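Local coordinates for protein uncharacterized ACR, COG1565 superfamily (Burkholderia thailandensis, PDB 4F3N) that is of unknown function but has a methyltransferase-superfamily fold, binds S-adenosyl-L-homocysteine and may, like its family, methylate protein arginines symmetrically, at residues A[54-58]-A[331-335]; A[84-88]-A[218-222]; A[46-50]-A[319-323]; A[74-78]-A[234-239]. One frame throughout, in Å; residues are numbered along the deposited sequence.

Interaction 1: residues A[54-58]-A[331-335]; sequences ALAQS and YPGLQ
S58, in the first turns of helix 52-71, comes closest to P332 (CA to CA 5.3 Å), the second residue of a type II beta turn that runs from Y331 to L334 and is closed by L334 N bonding to Y331 O. G333 takes the third position of that turn with a positive phi, which suits glycine. Across the gap the polar link is S58 OG, which donates to P332 O at 2.7 Å. The hydroxyl meets this oxygen at a C=O...donor angle of 129° and is tilted 24° from the carbonyl plane. With OG anti to the backbone N (chi1 -176°), the hydroxyl also comes to the edge of the Y331 ring. L334 inserts its two methyls on the helix side: CD1 lies 3.9 Å from S58 CB, while CD2 is 3.6 Å from Q57 OE1. Both branches also reach A54 CB, at 4.0 Å. One turn earlier on the helix than S58, L55 sends CD1 obliquely to Y331 CE1 at 3.8 Å. The chemistry is thus one short hydroxyl-to-carbonyl bond beside the apolar contacts of L334, A54 and L55, which satisfies the buried S58 hydroxyl and fixes its rotation.

Interaction 2: residues A[84-88]-A[218-222]; sequences RVLYA and DAMPV
The loop that follows strand 210-214 of the seven-stranded methyltransferase sheet meets the C-terminal turn of helix 78-87 here, and the link is made by a tyrosine hydroxyl. Y87 OH donates to A219 O over 2.7 Å. The approach is not along a lone pair: the C=O...donor angle is 119° and the hydroxyl stands 56° out of the carbonyl plane. Seen from the tyrosine, the acceptor lies at the edge of the ring and in its plane. The same OH also lies 3.4 Å from A219 CB, consistent with the small A219 side chain allowing the phenol to come up beside the backbone. Y87 has CG anti to its carbonyl carbon (chi1 -56°), a setting that swings the ring off the helix end toward the loop. The preceding residue helps to hold it, for L86 CB rests 3.5 Å above one ring face, displaced toward the rim. L86 adds CD1 at 3.8 Å from A219 O, while P221 CD makes a looser apolar approach of 4.4 Å to Y87 CE2. The side chain of A219 is about 10 Å from that of T113, an S-adenosyl-L-homocysteine-binding residue, which places the contact near that site but not in it. Y94 meets the Y87 ring and also touches A219, P221 leans back on S79 and E83 of helix 78-87, and strand 336-342 packs on V85 and V222.

Interaction 3: residues A[46-50]-A[319-323]; sequences SLPVP and HYRHR. With SO4 (sulfate ion), chain B.
Y320 OH donates to P48 O at 2.7 Å, with the C=O...donor angle at 137° and the donor 42° above the carbonyl plane, away from either lone pair. The oxygen lies at the ring edge, in plane. A second polar link is indirect, since a water accepts from R321 NH1 and donates to V49 O, both at 2.7 Å. Apolar contacts border the phenol: L47 CD1 comes obliquely to within 3.6 Å of Y320 CD2, and P48 CD is 4.1 Å from Y320 CE2. P50 CD is a van der Waals neighbour of Y320 OH at 3.4 Å. These residues join the extended N-terminal lead into helix 52-71 to the tight connection between strands 317-319 and 324-325, a beta hairpin whose end is closed by Y320 N bonding to R323 O; Y331 meets the Y320 ring from a separate loop. The ionic part belongs to R321, which lays CD over one face of the Y320 ring; the bend at chi3 (77°) then turns its guanidinium to take P48 CB over one face and a sulfate, probably from the crystallisation liquor, at its edge. R321 NE donates to sulfate O3 at 3.0 Å and R321 NH2 to O1 at 2.8 Å.

Interaction 4: residues A[74-78]-A[234-239]; sequences GWIPF and ERGVSI
W75 lays its indole against strand 231-239: the backbone N of V237 lies over one face, 4.2 Å above the plane and displaced toward the rim, while E234 CG and S238 OG come to the edge. CH2 of W75 is 3.7 Å from E234 CD, and the carboxylate plane is turned 82° from the indole plane. The ring reaches this place because CG is anti to the backbone N (chi1 -172°), which carries CZ2 to within 3.5 Å of G236 CA, where the absence of a side chain leaves room. W75 NE1 bonds to A248 O, R250 forms a cation-pi contact with the indole, and E234 OE2 is salt-bridged to R223. The F78 ring edge meets V237 CG2, 3.8 Å from CD2. Between the two backbones, I76 and V237 form an antiparallel hydrogen-bonded pair: I76 N donates to V237 O, and V237 N to I76 O at 2.8 Å with an N-H...O angle of 166°. At one end S238 OG donates to G74 O in the carbonyl plane, 2.7 Å away. At the other a water accepts from F78 N and donates to E234 OE2 and R235 O; P77 is the N-cap of helix 78-87. A short, weakly bonded strand, 76-77, is thus added antiparallel to strand 231-239 of a five-stranded antiparallel sheet, tying the connection between helices 52-71 and 78-87 to it.

Interactions 1 and 3 form one patch: their centres are 11 Å apart, L334 CD1 lies 3.4 Å from P50 CG, and Y331 CZ lies 3.3 Å from P50 CD. Interaction 1 also reaches interaction 2, where P332 CB is 3.9 Å from V85 CG1. Interaction 4 meets interaction 2 through V222 O and F78 CD1, 3.6 Å apart, and helix 78-87 runs from one to the other. Interactions 3 and 4 remain separate, with nearest atoms about 11 Å apart. Interaction 2 lies nearest the S-adenosyl-L-homocysteine site, the M220 side chain being about 11 Å from that of N214; interactions 1, 3 and 4 are remote from it.

Interaction 1: residues A[54-58]-A[331-335]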
# COMPACT_ATOMS: atom_id res chain seq x y z
N ALA A 54 -16.82 -20.15 5.22
CA ALA A 54 -16.46 -18.94 4.45
C ALA A 54 -17.66 -18.38 3.69
O ALA A 54 -17.90 -17.16 3.66
CB ALA A 54 -15.32 -19.23 3.47
N LEU A 55 -18.44 -19.25 3.07
CA LEU A 55 -19.62 -18.77 2.35
C LEU A 55 -20.61 -18.08 3.32
O LEU A 55 -21.13 -17.03 3.00
CB LEU A 55 -20.30 -19.94 1.63
CG LEU A 55 -21.41 -19.64 0.66
CD1 LEU A 55 -20.93 -18.62 -0.37
CD2 LEU A 55 -21.85 -20.96 0.01
N ALA A 56 -20.84 -18.67 4.49
CA ALA A 56 -21.75 -18.07 5.47
C ALA A 56 -21.27 -16.69 5.88
O ALA A 56 -22.08 -15.74 6.04
CB ALA A 56 -21.86 -18.97 6.71
N GLN A 57 -19.97 -16.57 6.10
CA GLN A 57 -19.37 -15.29 6.42
C GLN A 57 -19.56 -14.24 5.31
O GLN A 57 -20.00 -13.10 5.56
CB GLN A 57 -17.86 -15.46 6.66
CG GLN A 57 -17.12 -14.13 6.74
CD GLN A 57 -15.62 -14.28 6.87
OE1 GLN A 57 -14.85 -14.02 5.91
NE2 GLN A 57 -15.19 -14.63 8.07
N SER A 58 -19.24 -14.64 4.09
CA SER A 58 -19.40 -13.75 2.94
C SER A 58 -20.86 -13.35 2.76
O SER A 58 -21.18 -12.20 2.48
CB SER A 58 -18.87 -14.41 1.66
OG SER A 58 -18.91 -13.55 0.56
N TYR A 331 -17.70 -12.71 -3.97
CA TYR A 331 -17.53 -13.15 -2.59
C TYR A 331 -16.98 -12.07 -1.64
O TYR A 331 -15.82 -12.14 -1.23
CB TYR A 331 -16.68 -14.43 -2.53
CG TYR A 331 -17.35 -15.59 -3.20
CD1 TYR A 331 -18.59 -16.06 -2.74
CD2 TYR A 331 -16.80 -16.19 -4.33
CE1 TYR A 331 -19.24 -17.10 -3.38
CE2 TYR A 331 -17.44 -17.24 -4.97
CZ TYR A 331 -18.67 -17.67 -4.50
OH TYR A 331 -19.30 -18.73 -5.13
N PRO A 332 -17.82 -11.07 -1.31
CA PRO A 332 -17.41 -10.06 -0.34
C PRO A 332 -16.77 -10.68 0.92
O PRO A 332 -17.33 -11.59 1.52
CB PRO A 332 -18.72 -9.35 0.02
CG PRO A 332 -19.54 -9.47 -1.20
CD PRO A 332 -19.20 -10.85 -1.78
N GLY A 333 -15.63 -10.17 1.30
CA GLY A 333 -14.93 -10.65 2.49
C GLY A 333 -13.92 -11.74 2.19
O GLY A 333 -13.10 -12.08 3.07
N LEU A 334 -13.98 -12.36 1.00
CA LEU A 334 -13.10 -13.49 0.68
C LEU A 334 -12.08 -13.17 -0.41
O LEU A 334 -11.30 -14.04 -0.81
CB LEU A 334 -13.91 -14.71 0.26
CG LEU A 334 -15.00 -15.16 1.23
CD1 LEU A 334 -15.69 -16.43 0.68
CD2 LEU A 334 -14.44 -15.42 2.63
N GLN A 335 -12.08 -11.93 -0.91
CA GLN A 335 -11.09 -11.52 -1.86
C GLN A 335 -10.56 -10.12 -1.51
O GLN A 335 -11.23 -9.34 -0.81
CB GLN A 335 -11.66 -11.55 -3.30
CG GLN A 335 -12.78 -10.54 -3.56
CD GLN A 335 -13.10 -10.38 -5.03
OE1 GLN A 335 -12.79 -11.26 -5.86
NE2 GLN A 335 -13.75 -9.26 -5.39

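Interaction 2: residues A[84-88]-A[218-222]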
# COMPACT_ATOMS: atom_id res chain seq x y z
N ARG A 84 -16.01 -1.55 3.84
CA ARG A 84 -16.68 -2.58 4.59
C ARG A 84 -16.23 -4.01 4.21
O ARG A 84 -16.01 -4.85 5.10
CB ARG A 84 -18.21 -2.39 4.48
CG ARG A 84 -18.73 -1.18 5.22
CD ARG A 84 -18.36 -1.19 6.70
NE ARG A 84 -19.06 -2.23 7.45
CZ ARG A 84 -18.88 -2.46 8.75
NH1 ARG A 84 -19.57 -3.42 9.37
NH2 ARG A 84 -18.01 -1.75 9.45
N VAL A 85 -16.07 -4.30 2.92
CA VAL A 85 -15.73 -5.67 2.53
C VAL A 85 -14.29 -6.01 2.91
O VAL A 85 -13.96 -7.18 3.18
CB VAL A 85 -16.00 -5.99 1.04
CG1 VAL A 85 -17.47 -5.72 0.68
CG2 VAL A 85 -15.04 -5.23 0.14
N LEU A 86 -13.44 -4.99 3.01
CA LEU A 86 -12.06 -5.22 3.38
C LEU A 86 -11.85 -5.16 4.91
O LEU A 86 -11.08 -5.94 5.44
CB LEU A 86 -11.13 -4.23 2.67
CG LEU A 86 -11.03 -4.29 1.13
CD1 LEU A 86 -9.99 -3.28 0.63
CD2 LEU A 86 -10.63 -5.70 0.71
N TYR A 87 -12.54 -4.26 5.58
CA TYR A 87 -12.20 -3.89 6.97
C TYR A 87 -13.33 -4.07 7.98
O TYR A 87 -13.15 -3.72 9.14
CB TYR A 87 -11.64 -2.48 7.03
CG TYR A 87 -10.45 -2.28 6.13
CD1 TYR A 87 -9.25 -2.93 6.42
CD2 TYR A 87 -10.53 -1.53 4.97
CE1 TYR A 87 -8.16 -2.82 5.58
CE2 TYR A 87 -9.42 -1.40 4.12
CZ TYR A 87 -8.24 -2.04 4.44
OH TYR A 87 -7.08 -1.99 3.66
N ALA A 88 -14.49 -4.63 7.58
CA ALA A 88 -15.57 -4.85 8.59
C ALA A 88 -15.05 -5.77 9.71
O ALA A 88 -14.51 -6.81 9.42
CB ALA A 88 -16.80 -5.48 7.94
N ASP A 218 -2.20 1.03 -1.41
CA ASP A 218 -3.00 0.36 -2.44
C ASP A 218 -4.28 -0.27 -1.90
O ASP A 218 -5.15 -0.58 -2.68
CB ASP A 218 -2.17 -0.66 -3.23
CG ASP A 218 -1.70 -1.80 -2.38
OD1 ASP A 218 -2.55 -2.42 -1.70
OD2 ASP A 218 -0.47 -2.11 -2.37
N ALA A 219 -4.38 -0.43 -0.58
CA ALA A 219 -5.55 -1.14 0.02
C ALA A 219 -6.46 -0.18 0.76
O ALA A 219 -7.45 -0.61 1.37
CB ALA A 219 -5.10 -2.23 0.95
N MET A 220 -6.14 1.10 0.67
CA MET A 220 -7.03 2.12 1.25
C MET A 220 -8.20 2.42 0.31
O MET A 220 -8.05 2.39 -0.92
CB MET A 220 -6.24 3.34 1.62
CG MET A 220 -5.23 2.97 2.70
SD MET A 220 -4.26 4.32 3.30
CE MET A 220 -3.18 3.51 4.47
N PRO A 221 -9.39 2.65 0.88
CA PRO A 221 -10.56 2.75 0.03
C PRO A 221 -10.43 3.80 -1.05
O PRO A 221 -9.91 4.90 -0.79
CB PRO A 221 -11.67 3.13 1.04
CG PRO A 221 -11.25 2.51 2.30
CD PRO A 221 -9.75 2.57 2.31
N VAL A 222 -10.90 3.48 -2.24
CA VAL A 222 -10.91 4.44 -3.34
C VAL A 222 -12.36 4.74 -3.73
O VAL A 222 -13.25 3.93 -3.46
CB VAL A 222 -10.15 3.95 -4.59
CG1 VAL A 222 -8.66 3.74 -4.25
CG2 VAL A 222 -10.76 2.65 -5.19

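Interaction 3: residues A[46-50]-A[319-323]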
# COMPACT_ATOMS: atom_id res chain seq x y z
N SER A 46 -13.26 -19.99 -14.53
CA SER A 46 -14.31 -20.45 -13.55
C SER A 46 -14.07 -19.87 -12.17
O SER A 46 -12.98 -19.37 -11.84
CB SER A 46 -14.36 -21.98 -13.46
OG SER A 46 -13.29 -22.46 -12.68
N LEU A 47 -15.08 -19.96 -11.33
CA LEU A 47 -15.01 -19.31 -10.05
C LEU A 47 -15.32 -20.34 -8.98
O LEU A 47 -16.47 -20.71 -8.84
CB LEU A 47 -16.04 -18.20 -10.04
CG LEU A 47 -15.96 -17.25 -8.87
CD1 LEU A 47 -14.69 -16.41 -9.05
CD2 LEU A 47 -17.22 -16.38 -8.83
N PRO A 48 -14.30 -20.81 -8.25
CA PRO A 48 -14.52 -21.81 -7.19
C PRO A 48 -15.45 -21.31 -6.10
O PRO A 48 -15.45 -20.10 -5.77
CB PRO A 48 -13.13 -22.04 -6.63
CG PRO A 48 -12.23 -21.71 -7.76
CD PRO A 48 -12.86 -20.52 -8.40
N VAL A 49 -16.28 -22.20 -5.61
CA VAL A 49 -17.21 -21.89 -4.55
C VAL A 49 -16.52 -22.13 -3.22
O VAL A 49 -15.95 -23.21 -3.00
CB VAL A 49 -18.44 -22.79 -4.66
CG1 VAL A 49 -19.40 -22.53 -3.52
CG2 VAL A 49 -19.09 -22.59 -6.03
N PRO A 50 -16.58 -21.15 -2.29
CA PRO A 50 -15.95 -21.37 -0.98
C PRO A 50 -16.65 -22.44 -0.14
O PRO A 50 -17.81 -22.75 -0.38
CB PRO A 50 -16.10 -20.02 -0.24
CG PRO A 50 -16.75 -19.10 -1.19
CD PRO A 50 -17.22 -19.82 -2.41
N HIS A 319 -8.40 -9.98 -6.24
CA HIS A 319 -7.70 -11.25 -6.21
C HIS A 319 -8.48 -12.21 -5.38
O HIS A 319 -8.60 -12.02 -4.19
CB HIS A 319 -6.30 -11.09 -5.63
CG HIS A 319 -5.50 -10.03 -6.31
ND1 HIS A 319 -5.56 -8.74 -5.92
CD2 HIS A 319 -4.66 -10.08 -7.40
CE1 HIS A 319 -4.77 -8.00 -6.74
NE2 HIS A 319 -4.22 -8.81 -7.63
N TYR A 320 -8.98 -13.26 -6.03
CA TYR A 320 -9.76 -14.29 -5.38
C TYR A 320 -9.05 -15.63 -5.62
O TYR A 320 -8.93 -16.07 -6.76
CB TYR A 320 -11.18 -14.31 -5.94
CG TYR A 320 -12.04 -15.42 -5.37
CD1 TYR A 320 -12.31 -15.49 -4.02
CD2 TYR A 320 -12.53 -16.43 -6.18
CE1 TYR A 320 -13.09 -16.52 -3.48
CE2 TYR A 320 -13.31 -17.45 -5.66
CZ TYR A 320 -13.57 -17.51 -4.31
OH TYR A 320 -14.35 -18.56 -3.79
N ARG A 321 -8.59 -16.25 -4.52
CA ARG A 321 -7.81 -17.49 -4.58
C ARG A 321 -6.65 -17.28 -5.56
O ARG A 321 -6.49 -18.03 -6.53
CB ARG A 321 -8.68 -18.67 -4.98
CG ARG A 321 -9.85 -18.90 -4.03
CD ARG A 321 -10.86 -19.83 -4.64
NE ARG A 321 -10.48 -21.25 -4.60
CZ ARG A 321 -10.94 -22.17 -3.74
NH1 ARG A 321 -11.80 -21.84 -2.78
NH2 ARG A 321 -10.55 -23.45 -3.84
N HIS A 322 -5.92 -16.20 -5.33
CA HIS A 322 -4.82 -15.79 -6.20
C HIS A 322 -5.19 -15.97 -7.67
O HIS A 322 -4.53 -16.71 -8.41
CB HIS A 322 -3.55 -16.55 -5.82
N ARG A 323 -6.30 -15.34 -8.06
CA ARG A 323 -6.68 -15.16 -9.45
C ARG A 323 -7.08 -13.69 -9.57
O ARG A 323 -7.97 -13.23 -8.86
CB ARG A 323 -7.85 -16.06 -9.84
S SO4 B . -7.96 -23.35 -6.25
O1 SO4 B . -9.34 -23.90 -6.35
O2 SO4 B . -7.13 -23.76 -7.41
O3 SO4 B . -8.07 -21.86 -6.22
O4 SO4 B . -7.27 -23.80 -5.01
O HOH W 1 -13.54 -23.70 -1.82

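Interaction 4: residues A[74-78]-A[234-239]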
# COMPACT_ATOMS: atom_id res chain seq x y z
N GLY A 74 -30.52 3.52 -1.86
CA GLY A 74 -30.22 2.65 -2.97
C GLY A 74 -28.84 2.80 -3.55
O GLY A 74 -28.53 2.18 -4.55
N TRP A 75 -27.99 3.62 -2.92
CA TRP A 75 -26.66 3.91 -3.47
C TRP A 75 -25.68 4.31 -2.41
O TRP A 75 -26.00 5.16 -1.54
CB TRP A 75 -26.78 5.02 -4.49
CG TRP A 75 -25.57 5.37 -5.33
CD1 TRP A 75 -25.30 4.97 -6.62
CD2 TRP A 75 -24.46 6.27 -4.96
NE1 TRP A 75 -24.10 5.50 -7.07
CE2 TRP A 75 -23.56 6.30 -6.11
CE3 TRP A 75 -24.12 7.01 -3.82
CZ2 TRP A 75 -22.39 7.03 -6.11
CZ3 TRP A 75 -22.96 7.78 -3.85
CH2 TRP A 75 -22.11 7.80 -4.96
N ILE A 76 -24.48 3.74 -2.48
CA ILE A 76 -23.36 4.17 -1.65
C ILE A 76 -22.11 4.37 -2.50
O ILE A 76 -21.94 3.74 -3.57
CB ILE A 76 -23.05 3.16 -0.53
CG1 ILE A 76 -22.66 1.79 -1.10
CG2 ILE A 76 -24.26 3.05 0.37
CD1 ILE A 76 -22.13 0.80 -0.06
N PRO A 77 -21.22 5.27 -2.06
CA PRO A 77 -19.98 5.38 -2.84
C PRO A 77 -19.14 4.07 -2.78
O PRO A 77 -19.28 3.28 -1.85
CB PRO A 77 -19.25 6.56 -2.19
CG PRO A 77 -19.86 6.73 -0.86
CD PRO A 77 -21.23 6.14 -0.86
N PHE A 78 -18.28 3.86 -3.78
CA PHE A 78 -17.48 2.64 -3.81
C PHE A 78 -16.53 2.57 -2.62
O PHE A 78 -16.23 1.47 -2.11
CB PHE A 78 -16.70 2.52 -5.11
CG PHE A 78 -16.04 1.20 -5.26
CD1 PHE A 78 -14.68 1.08 -5.08
CD2 PHE A 78 -16.80 0.03 -5.50
CE1 PHE A 78 -14.06 -0.15 -5.18
CE2 PHE A 78 -16.17 -1.20 -5.55
CZ PHE A 78 -14.80 -1.28 -5.37
N GLU A 234 -19.85 10.18 -10.21
CA GLU A 234 -19.35 9.15 -9.30
C GLU A 234 -19.98 7.81 -9.62
O GLU A 234 -21.19 7.71 -9.79
CB GLU A 234 -19.59 9.54 -7.85
CG GLU A 234 -18.98 8.52 -6.89
CD GLU A 234 -18.65 9.03 -5.51
OE1 GLU A 234 -19.14 10.12 -5.10
OE2 GLU A 234 -17.87 8.32 -4.83
N ARG A 235 -19.12 6.78 -9.68
CA ARG A 235 -19.53 5.42 -9.80
C ARG A 235 -19.57 4.79 -8.40
O ARG A 235 -18.55 4.60 -7.76
CB ARG A 235 -18.57 4.67 -10.71
CG ARG A 235 -18.98 3.21 -10.88
CD ARG A 235 -18.40 2.56 -12.10
NE ARG A 235 -18.97 3.11 -13.32
CZ ARG A 235 -18.79 2.65 -14.55
NH1 ARG A 235 -18.03 1.59 -14.82
NH2 ARG A 235 -19.39 3.29 -15.55
N GLY A 236 -20.79 4.46 -7.96
CA GLY A 236 -20.99 3.82 -6.67
C GLY A 236 -21.64 2.48 -6.83
O GLY A 236 -21.55 1.83 -7.89
N VAL A 237 -22.22 2.01 -5.74
CA VAL A 237 -22.78 0.68 -5.67
C VAL A 237 -24.26 0.74 -5.32
O VAL A 237 -24.65 1.42 -4.36
CB VAL A 237 -22.03 -0.18 -4.65
CG1 VAL A 237 -22.56 -1.61 -4.72
CG2 VAL A 237 -20.53 -0.21 -4.95
N SER A 238 -25.06 0.01 -6.12
CA SER A 238 -26.48 -0.17 -5.91
C SER A 238 -26.81 -1.67 -5.87
O SER A 238 -25.93 -2.50 -5.95
CB SER A 238 -27.27 0.51 -7.01
OG SER A 238 -27.16 1.92 -6.88
N ILE A 239 -28.09 -2.00 -5.69
CA ILE A 239 -28.55 -3.38 -5.77
C ILE A 239 -29.54 -3.45 -6.92
O ILE A 239 -30.38 -2.55 -7.05
CB ILE A 239 -29.23 -3.76 -4.43
CG1 ILE A 239 -28.19 -3.72 -3.29
CG2 ILE A 239 -29.81 -5.17 -4.42
CD1 ILE A 239 -27.09 -4.73 -3.48
O HOH W 2 -30.16 -0.03 -4.93
O HOH W 3 -17.33 5.87 -5.61